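Local coordinates for acetyltransferase (Sinorhizobium meliloti, PDB 4JXR), which probably transfers an acetyl group from acetyl-CoA to an acceptor, as a phosphinothricin acetyltransferase of the GNAT superfamily would, at residues 14-25 and 36-46; 51-59 and 107-117. All blocks are in the same frame, centred on the assembly; numbering follows the deposited sequence.

Both contacts belong to the GNAT fold, and they lie in series along the chain. Contact 1 pairs helix 14-27 with helix 39-51. A short loop connects that second helix to strand 56-60, which contact 2 joins to helix 100-115. The centres of the two contacts are about 20 Å apart, on opposite faces of the mixed sheet. Strand 56-60 links them: Val57 faces helix 100-115, whereas Tyr56 turns the other way and meets Phe46 edge-to-face. Tyr56 OH also packs 3.4 Å from Ile17 CG2. The sheet is thus covered on both sides. Helix 100-115 includes Gly101, which binds acetyl-CoA, so contact 2 packs a helix that carries part of the acetyl-CoA site against the sheet.

Contact 1. Residues 14-25 and 36-46; sequences LRSITEIYRESV and PPSEAEMALRF
Leu14 opens the packing of helix 14-25 on helix 39-46, the helix pair that follows the first strand in the GNAT fold. The short helix segments cross at 107°, with their axes 9.2 Å apart at closest approach. Leu14 is a knob in a hole formed by Glu39, Met42, Ala43 and Phe46. In one of its two conformers, Leu14 CD2 lies over one face of the Phe46 ring, 4.2 Å from the centroid. CD1 then presses on the backbone between Met42 and Ala43. Next, Arg15 CB lies beside Glu39 OE1. The two charged groups come near each other but do not pair. Ile17 CG2 meets the CE methyl of Met42, a selenomethionine. Thr18 turns OG1 back beside its own backbone N (chi1 -61°). From there Thr18 OG1 donates to Leu14 O at 2.7 Å. Leu14 O also accepts from Thr18 N, on the other face of its carbonyl plane. This leaves OG1 against Glu39 CA and Met42 CB. One water donates to both Thr18 O and Pro37 O. Met42 in turn is a knob among Leu14, Ile17, Thr18 and Tyr21. Its bent chain brings Met42 SE 3.7 Å from Tyr21 CD2, an oblique Met-aromatic contact. Pro37 CG lies at the edge of the same ring, in its plane. Tyr21 OH bonds to Thr31 and Glu33, and Glu33 also forms a salt bridge with Arg45. A second water donates to Pro37 O and, in one conformer of Arg22, accepts from Arg22 NH1 at 3.1 Å, at the edge of the guanidinium. Pro36 CG then covers one face of that group. Val25 closes the contact, with CG1 3.9 Å from Pro36 CD and CG2 4.3 Å from Pro37 CD.

Contact 2. Residues 51-59 and 107-117; sequences GNGYPYVVA and ELVGRCTALGF
Arg111 is folded back over Pro55 by two successive bends (chi2 -78°, chi3 -73°). They lay its guanidinium flat against the proline, with CB of Pro55 3.7 Å above the plane and over its centre. Glu107 CG stands anti to its backbone N, and a bend at chi2 turns its carboxylate to Arg111. Arg111 NH1 then donates to Glu107 OE2 at 2.8 Å, one helical turn away. The bond lies in the guanidinium plane and meets OE2 on its anti side, well out of the carboxylate plane. Asp8 gives NH1 a second salt bridge. In one of its two conformers, Val57 CG1 nestles against this ion pair, 3.8 Å from both Glu107 OE2 and Arg111 NH1. Further along the helix, Cys112 SG touches Pro55 CG at 3.9 Å, and Leu115 CD1 reaches Pro55 CD. Phe117 lies just past the Schellman motif that ends the helix at Gly116. Phe117 CZ is 3.5 Å from Tyr54 CE1. The two ring planes differ by 26° but are slid apart, so they barely overlap. This is the packing of a strand and its entry loop on a helix in an alpha/beta layer, and Leu108 extends it toward Ile89, an acetyl-CoA-binding residue. No hydrogen bond crosses the contact. Apolar surfaces and one flat guanidinium therefore join the strand and the loop leading into it to the helix, while two carboxylates probably stabilise the arginine's charge.

Contact 1. Residues 14-25 and 36-46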
loop_
_atom_site.group_PDB
_atom_site.type_symbol
_atom_site.label_atom_id
_atom_site.label_comp_id
_atom_site.label_asym_id
_atom_site.label_seq_id
_atom_site.Cartn_x
_atom_site.Cartn_y
_atom_site.Cartn_z
ATOM N N LEU A 14 -12.552 -22.167 -4.782
ATOM C CA LEU A 14 -12.933 -20.936 -4.100
ATOM C C LEU A 14 -13.663 -21.141 -2.781
ATOM O O LEU A 14 -13.524 -20.314 -1.876
ATOM C CB LEU A 14 -13.685 -19.959 -5.037
ATOM C CG LEU A 14 -12.919 -18.770 -5.633
ATOM C CD1 LEU A 14 -12.370 -17.807 -4.572
ATOM C CD2 LEU A 14 -11.810 -19.418 -6.438
ATOM N N ARG A 15 -14.481 -22.188 -2.693
ATOM C CA ARG A 15 -15.177 -22.414 -1.440
ATOM C C ARG A 15 -14.192 -22.643 -0.278
ATOM O O ARG A 15 -14.311 -22.053 0.808
ATOM C CB ARG A 15 -16.164 -23.575 -1.596
ATOM C CG ARG A 15 -17.023 -23.757 -0.378
ATOM C CD ARG A 15 -18.202 -24.661 -0.714
ATOM N NE ARG A 15 -19.197 -24.690 0.335
ATOM C CZ ARG A 15 -19.279 -25.679 1.216
ATOM N NH1 ARG A 15 -18.511 -26.734 1.110
ATOM N NH2 ARG A 15 -20.191 -25.602 2.169
ATOM N N SER A 16 -13.201 -23.512 -0.531
ATOM C CA SER A 16 -12.182 -23.785 0.462
ATOM C C SER A 16 -11.304 -22.563 0.755
ATOM O O SER A 16 -11.015 -22.290 1.928
ATOM C CB SER A 16 -11.288 -24.917 -0.004
ATOM O OG SER A 16 -11.994 -26.173 -0.140
ATOM N N ILE A 17 -10.911 -21.837 -0.281
ATOM C CA ILE A 17 -10.140 -20.620 -0.099
ATOM C C ILE A 17 -10.893 -19.625 0.781
ATOM O O ILE A 17 -10.340 -19.017 1.708
ATOM C CB ILE A 17 -9.799 -20.022 -1.456
ATOM C CG1 ILE A 17 -8.718 -20.843 -2.170
ATOM C CG2 ILE A 17 -9.387 -18.559 -1.347
ATOM C CD1 ILE A 17 -8.605 -20.585 -3.635
ATOM N N THR A 18 -12.198 -19.478 0.515
ATOM C CA THR A 18 -13.026 -18.552 1.254
ATOM C C THR A 18 -13.080 -18.926 2.725
ATOM O O THR A 18 -13.034 -18.082 3.592
ATOM C CB THR A 18 -14.409 -18.447 0.599
ATOM O OG1 THR A 18 -14.285 -17.964 -0.739
ATOM C CG2 THR A 18 -15.316 -17.507 1.362
ATOM N N GLU A 19 -13.249 -20.227 2.954
ATOM C CA GLU A 19 -13.287 -20.698 4.357
ATOM C C GLU A 19 -11.943 -20.512 5.222
ATOM O O GLU A 19 -11.875 -20.077 6.392
ATOM C CB GLU A 19 -13.725 -22.155 4.476
ATOM C CG GLU A 19 -13.817 -22.593 5.957
ATOM C CD GLU A 19 -14.580 -21.592 6.859
ATOM O OE1 GLU A 19 -14.064 -21.154 7.955
ATOM O OE2 GLU A 19 -15.716 -21.250 6.466
ATOM N N ILE A 20 -10.841 -20.754 4.474
ATOM C CA ILE A 20 -9.535 -20.523 5.044
ATOM C C ILE A 20 -9.372 -19.057 5.382
ATOM O O ILE A 20 -8.923 -18.688 6.470
ATOM C CB ILE A 20 -8.414 -21.037 4.134
ATOM C CG1 ILE A 20 -8.467 -22.553 4.035
ATOM C CG2 ILE A 20 -7.056 -20.593 4.592
ATOM C CD1 ILE A 20 -7.670 -23.134 2.888
ATOM N N TYR A 21 -9.697 -18.199 4.425
ATOM C CA TYR A 21 -9.556 -16.775 4.658
ATOM C C TYR A 21 -10.504 -16.306 5.770
ATOM O O TYR A 21 -10.118 -15.487 6.595
ATOM C CB TYR A 21 -9.793 -15.982 3.372
ATOM C CG TYR A 21 -9.413 -14.517 3.489
ATOM C CD1 TYR A 21 -8.112 -14.138 3.788
ATOM C CD2 TYR A 21 -10.353 -13.518 3.307
ATOM C CE1 TYR A 21 -7.766 -12.806 3.907
ATOM C CE2 TYR A 21 -10.014 -12.180 3.418
ATOM C CZ TYR A 21 -8.713 -11.832 3.718
ATOM O OH TYR A 21 -8.349 -10.512 3.835
ATOM N N ARG A 22 -11.734 -16.822 5.788
ATOM C CA ARG A 22 -12.671 -16.450 6.845
ATOM C C ARG A 22 -12.060 -16.692 8.245
ATOM O O ARG A 22 -12.157 -15.839 9.141
ATOM C CB ARG A 22 -13.963 -17.249 6.689
ATOM C CG ARG A 22 -14.956 -17.064 7.836
ATOM C CD ARG A 22 -16.281 -17.819 7.608
ATOM N NE ARG A 22 -17.287 -17.380 8.591
ATOM C CZ ARG A 22 -18.160 -16.398 8.395
ATOM N NH1 ARG A 22 -18.233 -15.762 7.224
ATOM N NH2 ARG A 22 -18.976 -16.071 9.379
ATOM N N GLU A 23 -11.445 -17.861 8.426
ATOM C CA GLU A 23 -10.884 -18.213 9.726
ATOM C C GLU A 23 -9.793 -17.195 10.052
ATOM O O GLU A 23 -9.632 -16.776 11.225
ATOM C CB GLU A 23 -10.372 -19.649 9.698
ATOM C CG GLU A 23 -9.919 -20.200 11.044
ATOM C CD GLU A 23 -8.594 -19.695 11.588
ATOM O OE1 GLU A 23 -7.603 -19.354 10.843
ATOM O OE2 GLU A 23 -8.518 -19.781 12.859
ATOM N N SER A 24 -8.970 -16.826 9.066
ATOM C CA SER A 24 -7.909 -15.836 9.286
ATOM C C SER A 24 -8.480 -14.470 9.625
ATOM O O SER A 24 -7.987 -13.770 10.539
ATOM C CB SER A 24 -7.034 -15.734 8.043
ATOM O OG SER A 24 -5.934 -14.837 8.230
ATOM N N VAL A 25 -9.522 -14.062 8.922
ATOM C CA VAL A 25 -10.135 -12.780 9.193
ATOM C C VAL A 25 -10.652 -12.730 10.631
ATOM O O VAL A 25 -10.467 -11.737 11.325
ATOM C CB VAL A 25 -11.277 -12.482 8.193
ATOM C CG1 VAL A 25 -12.127 -11.303 8.658
ATOM C CG2 VAL A 25 -10.707 -12.213 6.805
ATOM N N PRO A 36 -15.464 -11.202 7.110
ATOM C CA PRO A 36 -15.071 -12.145 6.062
ATOM C C PRO A 36 -15.762 -11.882 4.751
ATOM O O PRO A 36 -17.007 -11.759 4.707
ATOM C CB PRO A 36 -15.540 -13.490 6.610
ATOM C CG PRO A 36 -15.491 -13.290 8.126
ATOM C CD PRO A 36 -15.949 -11.895 8.317
ATOM N N PRO A 37 -15.026 -11.846 3.643
ATOM C CA PRO A 37 -15.664 -11.722 2.354
ATOM C C PRO A 37 -16.449 -12.960 2.025
ATOM O O PRO A 37 -16.126 -14.055 2.421
ATOM C CB PRO A 37 -14.520 -11.510 1.388
ATOM C CG PRO A 37 -13.362 -11.116 2.230
ATOM C CD PRO A 37 -13.560 -11.680 3.582
ATOM N N SER A 38 -17.497 -12.770 1.223
ATOM C CA SER A 38 -18.228 -13.898 0.677
ATOM C C SER A 38 -17.389 -14.627 -0.373
ATOM O O SER A 38 -16.414 -14.098 -0.900
ATOM C CB SER A 38 -19.500 -13.362 -0.003
ATOM O OG SER A 38 -19.131 -12.626 -1.147
ATOM N N GLU A 39 -17.815 -15.848 -0.718
ATOM C CA GLU A 39 -17.204 -16.564 -1.790
ATOM C C GLU A 39 -17.260 -15.785 -3.086
ATOM O O GLU A 39 -16.321 -15.764 -3.869
ATOM C CB GLU A 39 -17.809 -17.956 -1.931
ATOM C CG GLU A 39 -17.109 -18.785 -2.983
ATOM C CD GLU A 39 -17.662 -20.210 -3.162
ATOM O OE1 GLU A 39 -18.287 -20.694 -2.261
ATOM O OE2 GLU A 39 -17.401 -20.751 -4.266
ATOM N N ALA A 40 -18.377 -15.081 -3.328
ATOM C CA ALA A 40 -18.520 -14.280 -4.528
ATOM C C ALA A 40 -17.408 -13.194 -4.577
ATOM O O ALA A 40 -16.844 -12.947 -5.633
ATOM C CB ALA A 40 -19.870 -13.615 -4.585
ATOM N N GLU A 41 -17.167 -12.554 -3.435
ATOM C CA GLU A 41 -16.131 -11.527 -3.382
ATOM C C GLU A 41 -14.758 -12.132 -3.576
ATOM O O GLU A 41 -13.929 -11.586 -4.317
ATOM C CB GLU A 41 -16.217 -10.733 -2.114
ATOM C CG GLU A 41 -15.087 -9.730 -1.913
ATOM C CD GLU A 41 -14.959 -8.664 -2.949
ATOM O OE1 GLU A 41 -15.974 -8.312 -3.587
ATOM O OE2 GLU A 41 -13.830 -8.140 -3.121
HETATM N N MSE A 42 -14.467 -13.245 -2.920
HETATM C CA MSE A 42 -13.186 -13.909 -3.087
HETATM C C MSE A 42 -12.974 -14.314 -4.541
HETATM O O MSE A 42 -11.845 -14.292 -5.053
HETATM C CB MSE A 42 -13.060 -15.090 -2.173
HETATM C CG MSE A 42 -13.007 -14.701 -0.668
HETATM SE SE MSE A 42 -11.556 -13.583 -0.194
HETATM C CE MSE A 42 -10.112 -14.898 -0.219
ATOM N N ALA A 43 -14.058 -14.762 -5.213
ATOM C CA ALA A 43 -13.992 -15.152 -6.591
ATOM C C ALA A 43 -13.655 -13.984 -7.511
ATOM O O ALA A 43 -12.883 -14.160 -8.443
ATOM C CB ALA A 43 -15.315 -15.795 -7.022
ATOM N N LEU A 44 -14.215 -12.818 -7.255
ATOM C CA LEU A 44 -13.866 -11.636 -8.014
ATOM C C LEU A 44 -12.393 -11.277 -7.804
ATOM O O LEU A 44 -11.673 -10.977 -8.747
ATOM C CB LEU A 44 -14.755 -10.465 -7.654
ATOM C CG LEU A 44 -14.421 -9.132 -8.296
ATOM C CD1 LEU A 44 -14.411 -9.251 -9.793
ATOM C CD2 LEU A 44 -15.388 -8.058 -7.884
ATOM N N ARG A 45 -11.936 -11.344 -6.557
ATOM C CA ARG A 45 -10.520 -11.083 -6.281
ATOM C C ARG A 45 -9.622 -12.060 -7.036
ATOM O O ARG A 45 -8.622 -11.657 -7.623
ATOM C CB ARG A 45 -10.249 -11.126 -4.780
ATOM C CG ARG A 45 -10.977 -10.038 -4.007
ATOM C CD ARG A 45 -10.741 -10.138 -2.511
ATOM N NE ARG A 45 -11.576 -9.213 -1.763
ATOM C CZ ARG A 45 -11.486 -9.014 -0.447
ATOM N NH1 ARG A 45 -10.587 -9.669 0.267
ATOM N NH2 ARG A 45 -12.301 -8.160 0.152
ATOM N N PHE A 46 -9.969 -13.341 -7.016
ATOM C CA PHE A 46 -9.231 -14.353 -7.737
ATOM C C PHE A 46 -9.197 -14.050 -9.225
ATOM O O PHE A 46 -8.156 -14.163 -9.865
ATOM C CB PHE A 46 -9.887 -15.723 -7.489
ATOM C CG PHE A 46 -9.493 -16.798 -8.441
ATOM C CD1 PHE A 46 -8.368 -17.583 -8.270
ATOM C CD2 PHE A 46 -10.319 -17.063 -9.537
ATOM C CE1 PHE A 46 -8.049 -18.583 -9.169
ATOM C CE2 PHE A 46 -9.991 -18.046 -10.433
ATOM C CZ PHE A 46 -8.881 -18.825 -10.237
HETATM O O HOH W 1 -13.852 -15.146 3.808
HETATM O O HOH W 2 -17.057 -16.303 4.404
#

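Contact 2. Residues 51-59 and 107-117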
loop_
_atom_site.group_PDB
_atom_site.type_symbol
_atom_site.label_atom_id
_atom_site.label_comp_id
_atom_site.label_asym_id
_atom_site.label_seq_id
_atom_site.Cartn_x
_atom_site.Cartn_y
_atom_site.Cartn_z
ATOM N N GLY A 51 -6.245 -12.588 -13.706
ATOM C CA GLY A 51 -6.371 -11.852 -14.949
ATOM C C GLY A 51 -5.194 -10.954 -15.204
ATOM O O GLY A 51 -4.898 -10.641 -16.379
ATOM N N ASN A 52 -4.474 -10.544 -14.179
ATOM C CA ASN A 52 -3.262 -9.769 -14.297
ATOM C C ASN A 52 -2.008 -10.617 -14.493
ATOM O O ASN A 52 -0.909 -10.083 -14.507
ATOM C CB ASN A 52 -3.122 -8.839 -13.083
ATOM C CG ASN A 52 -3.997 -7.635 -13.136
ATOM O OD1 ASN A 52 -4.098 -6.993 -14.173
ATOM N ND2 ASN A 52 -4.522 -7.240 -11.996
ATOM N N GLY A 53 -2.169 -11.921 -14.609
ATOM C CA GLY A 53 -1.053 -12.815 -14.877
ATOM C C GLY A 53 -0.301 -13.293 -13.651
ATOM O O GLY A 53 0.675 -14.020 -13.785
ATOM N N TYR A 54 -0.755 -12.922 -12.461
ATOM C CA TYR A 54 -0.073 -13.321 -11.247
ATOM C C TYR A 54 -0.406 -14.760 -10.870
ATOM O O TYR A 54 -1.521 -15.217 -11.116
ATOM C CB TYR A 54 -0.528 -12.402 -10.105
ATOM C CG TYR A 54 -0.160 -10.963 -10.234
ATOM C CD1 TYR A 54 1.158 -10.526 -10.300
ATOM C CD2 TYR A 54 -1.124 -9.970 -10.227
ATOM C CE1 TYR A 54 1.490 -9.196 -10.353
ATOM C CE2 TYR A 54 -0.802 -8.626 -10.271
ATOM C CZ TYR A 54 0.517 -8.227 -10.325
ATOM O OH TYR A 54 0.801 -6.905 -10.348
ATOM N N PRO A 55 0.497 -15.447 -10.196
ATOM C CA PRO A 55 0.272 -16.826 -9.772
ATOM C C PRO A 55 -0.623 -16.873 -8.538
ATOM O O PRO A 55 -0.482 -16.078 -7.604
ATOM C CB PRO A 55 1.669 -17.341 -9.460
ATOM C CG PRO A 55 2.421 -16.081 -9.025
ATOM C CD PRO A 55 1.871 -15.023 -9.927
ATOM N N TYR A 56 -1.485 -17.875 -8.511
ATOM C CA TYR A 56 -2.429 -18.107 -7.408
ATOM C C TYR A 56 -2.481 -19.618 -7.229
ATOM O O TYR A 56 -2.874 -20.341 -8.178
ATOM C CB TYR A 56 -3.786 -17.493 -7.769
ATOM C CG TYR A 56 -4.753 -17.260 -6.630
ATOM C CD1 TYR A 56 -5.010 -18.230 -5.657
ATOM C CD2 TYR A 56 -5.449 -16.078 -6.512
ATOM C CE1 TYR A 56 -5.939 -17.999 -4.647
ATOM C CE2 TYR A 56 -6.372 -15.841 -5.532
ATOM C CZ TYR A 56 -6.637 -16.844 -4.601
ATOM O OH TYR A 56 -7.576 -16.679 -3.585
ATOM N N VAL A 57 -2.023 -20.115 -6.092
ATOM C CA VAL A 57 -1.777 -21.517 -5.873
ATOM C C VAL A 57 -2.422 -22.029 -4.594
ATOM O O VAL A 57 -2.742 -21.252 -3.684
ATOM C CB VAL A 57 -0.245 -21.812 -5.896
ATOM C CG1 VAL A 57 0.419 -21.312 -7.199
ATOM C CG2 VAL A 57 0.450 -21.201 -4.736
ATOM N N VAL A 58 -2.651 -23.322 -4.569
ATOM C CA VAL A 58 -3.168 -23.995 -3.394
ATOM C C VAL A 58 -2.216 -25.111 -2.968
ATOM O O VAL A 58 -1.480 -25.676 -3.778
ATOM C CB VAL A 58 -4.578 -24.572 -3.615
ATOM C CG1 VAL A 58 -5.595 -23.453 -3.802
ATOM C CG2 VAL A 58 -4.626 -25.535 -4.804
ATOM N N ALA A 59 -2.292 -25.408 -1.680
ATOM C CA ALA A 59 -1.660 -26.587 -1.071
ATOM C C ALA A 59 -2.763 -27.585 -0.716
ATOM O O ALA A 59 -3.825 -27.196 -0.233
ATOM C CB ALA A 59 -0.897 -26.224 0.194
ATOM N N GLU A 107 7.188 -21.365 -4.063
ATOM C CA GLU A 107 6.486 -21.355 -5.324
ATOM C C GLU A 107 6.238 -19.943 -5.793
ATOM O O GLU A 107 6.459 -19.629 -6.958
ATOM C CB GLU A 107 5.181 -22.159 -5.181
ATOM C CG GLU A 107 4.179 -22.060 -6.320
ATOM C CD GLU A 107 4.510 -22.702 -7.638
ATOM O OE1 GLU A 107 5.640 -23.167 -7.850
ATOM O OE2 GLU A 107 3.623 -22.746 -8.526
ATOM N N LEU A 108 5.769 -19.045 -4.935
ATOM C CA LEU A 108 5.577 -17.671 -5.358
ATOM C C LEU A 108 6.892 -17.050 -5.806
ATOM O O LEU A 108 6.918 -16.346 -6.823
ATOM C CB LEU A 108 4.940 -16.842 -4.270
ATOM C CG LEU A 108 3.532 -17.230 -3.825
ATOM C CD1 LEU A 108 3.049 -16.247 -2.799
ATOM C CD2 LEU A 108 2.574 -17.301 -5.003
ATOM N N VAL A 109 7.955 -17.214 -5.017
ATOM C CA VAL A 109 9.253 -16.666 -5.360
ATOM C C VAL A 109 9.694 -17.208 -6.718
ATOM O O VAL A 109 10.133 -16.455 -7.599
ATOM C CB VAL A 109 10.274 -16.939 -4.273
ATOM C CG1 VAL A 109 11.696 -16.648 -4.747
ATOM C CG2 VAL A 109 9.964 -16.155 -3.011
ATOM N N GLY A 110 9.630 -18.514 -6.907
ATOM C CA GLY A 110 10.054 -19.106 -8.156
ATOM C C GLY A 110 9.240 -18.645 -9.340
ATOM O O GLY A 110 9.764 -18.281 -10.399
ATOM N N ARG A 111 7.917 -18.672 -9.183
ATOM C CA ARG A 111 7.009 -18.258 -10.254
ATOM C C ARG A 111 7.292 -16.826 -10.651
ATOM O O ARG A 111 7.359 -16.497 -11.840
ATOM C CB ARG A 111 5.568 -18.422 -9.836
ATOM C CG ARG A 111 5.119 -19.883 -9.765
ATOM C CD ARG A 111 4.826 -20.441 -11.149
ATOM N NE ARG A 111 3.589 -19.941 -11.744
ATOM C CZ ARG A 111 2.387 -20.437 -11.478
ATOM N NH1 ARG A 111 2.207 -21.318 -10.515
ATOM N NH2 ARG A 111 1.334 -20.056 -12.171
ATOM N N CYS A 112 7.390 -15.917 -9.663
ATOM C CA CYS A 112 7.556 -14.511 -9.986
ATOM C C CYS A 112 8.947 -14.264 -10.554
ATOM O O CYS A 112 9.079 -13.355 -11.374
ATOM C CB CYS A 112 7.216 -13.671 -8.768
ATOM S SG CYS A 112 5.455 -13.679 -8.356
ATOM N N THR A 113 9.934 -15.034 -10.172
ATOM C CA THR A 113 11.246 -14.963 -10.812
ATOM C C THR A 113 11.129 -15.340 -12.294
ATOM O O THR A 113 11.582 -14.601 -13.173
ATOM C CB THR A 113 12.246 -15.884 -10.101
ATOM O OG1 THR A 113 12.403 -15.466 -8.752
ATOM C CG2 THR A 113 13.602 -15.866 -10.759
ATOM N N ALA A 114 10.487 -16.463 -12.577
ATOM C CA ALA A 114 10.293 -16.909 -13.947
ATOM C C ALA A 114 9.509 -15.910 -14.772
ATOM O O ALA A 114 9.790 -15.734 -15.974
ATOM C CB ALA A 114 9.608 -18.270 -13.971
ATOM N N LEU A 115 8.494 -15.294 -14.185
ATOM C CA LEU A 115 7.639 -14.359 -14.894
ATOM C C LEU A 115 8.315 -13.045 -15.205
ATOM O O LEU A 115 7.830 -12.354 -16.107
ATOM C CB LEU A 115 6.350 -14.136 -14.109
ATOM C CG LEU A 115 5.355 -15.281 -14.138
ATOM C CD1 LEU A 115 4.272 -15.079 -13.061
ATOM C CD2 LEU A 115 4.750 -15.469 -15.481
ATOM N N GLY A 116 9.364 -12.670 -14.492
ATOM C CA GLY A 116 10.124 -11.481 -14.774
ATOM C C GLY A 116 9.959 -10.338 -13.805
ATOM O O GLY A 116 10.435 -9.242 -14.064
ATOM N N PHE A 117 9.293 -10.545 -12.665
ATOM C CA PHE A 117 9.304 -9.555 -11.603
ATOM C C PHE A 117 10.701 -9.440 -11.002
ATOM O O PHE A 117 11.509 -10.360 -11.121
ATOM C CB PHE A 117 8.245 -9.892 -10.551
ATOM C CG PHE A 117 6.839 -9.950 -11.118
ATOM C CD1 PHE A 117 6.165 -8.773 -11.388
ATOM C CD2 PHE A 117 6.227 -11.122 -11.429
ATOM C CE1 PHE A 117 4.915 -8.795 -11.946
ATOM C CE2 PHE A 117 4.986 -11.160 -11.954
ATOM C CZ PHE A 117 4.308 -9.992 -12.242
#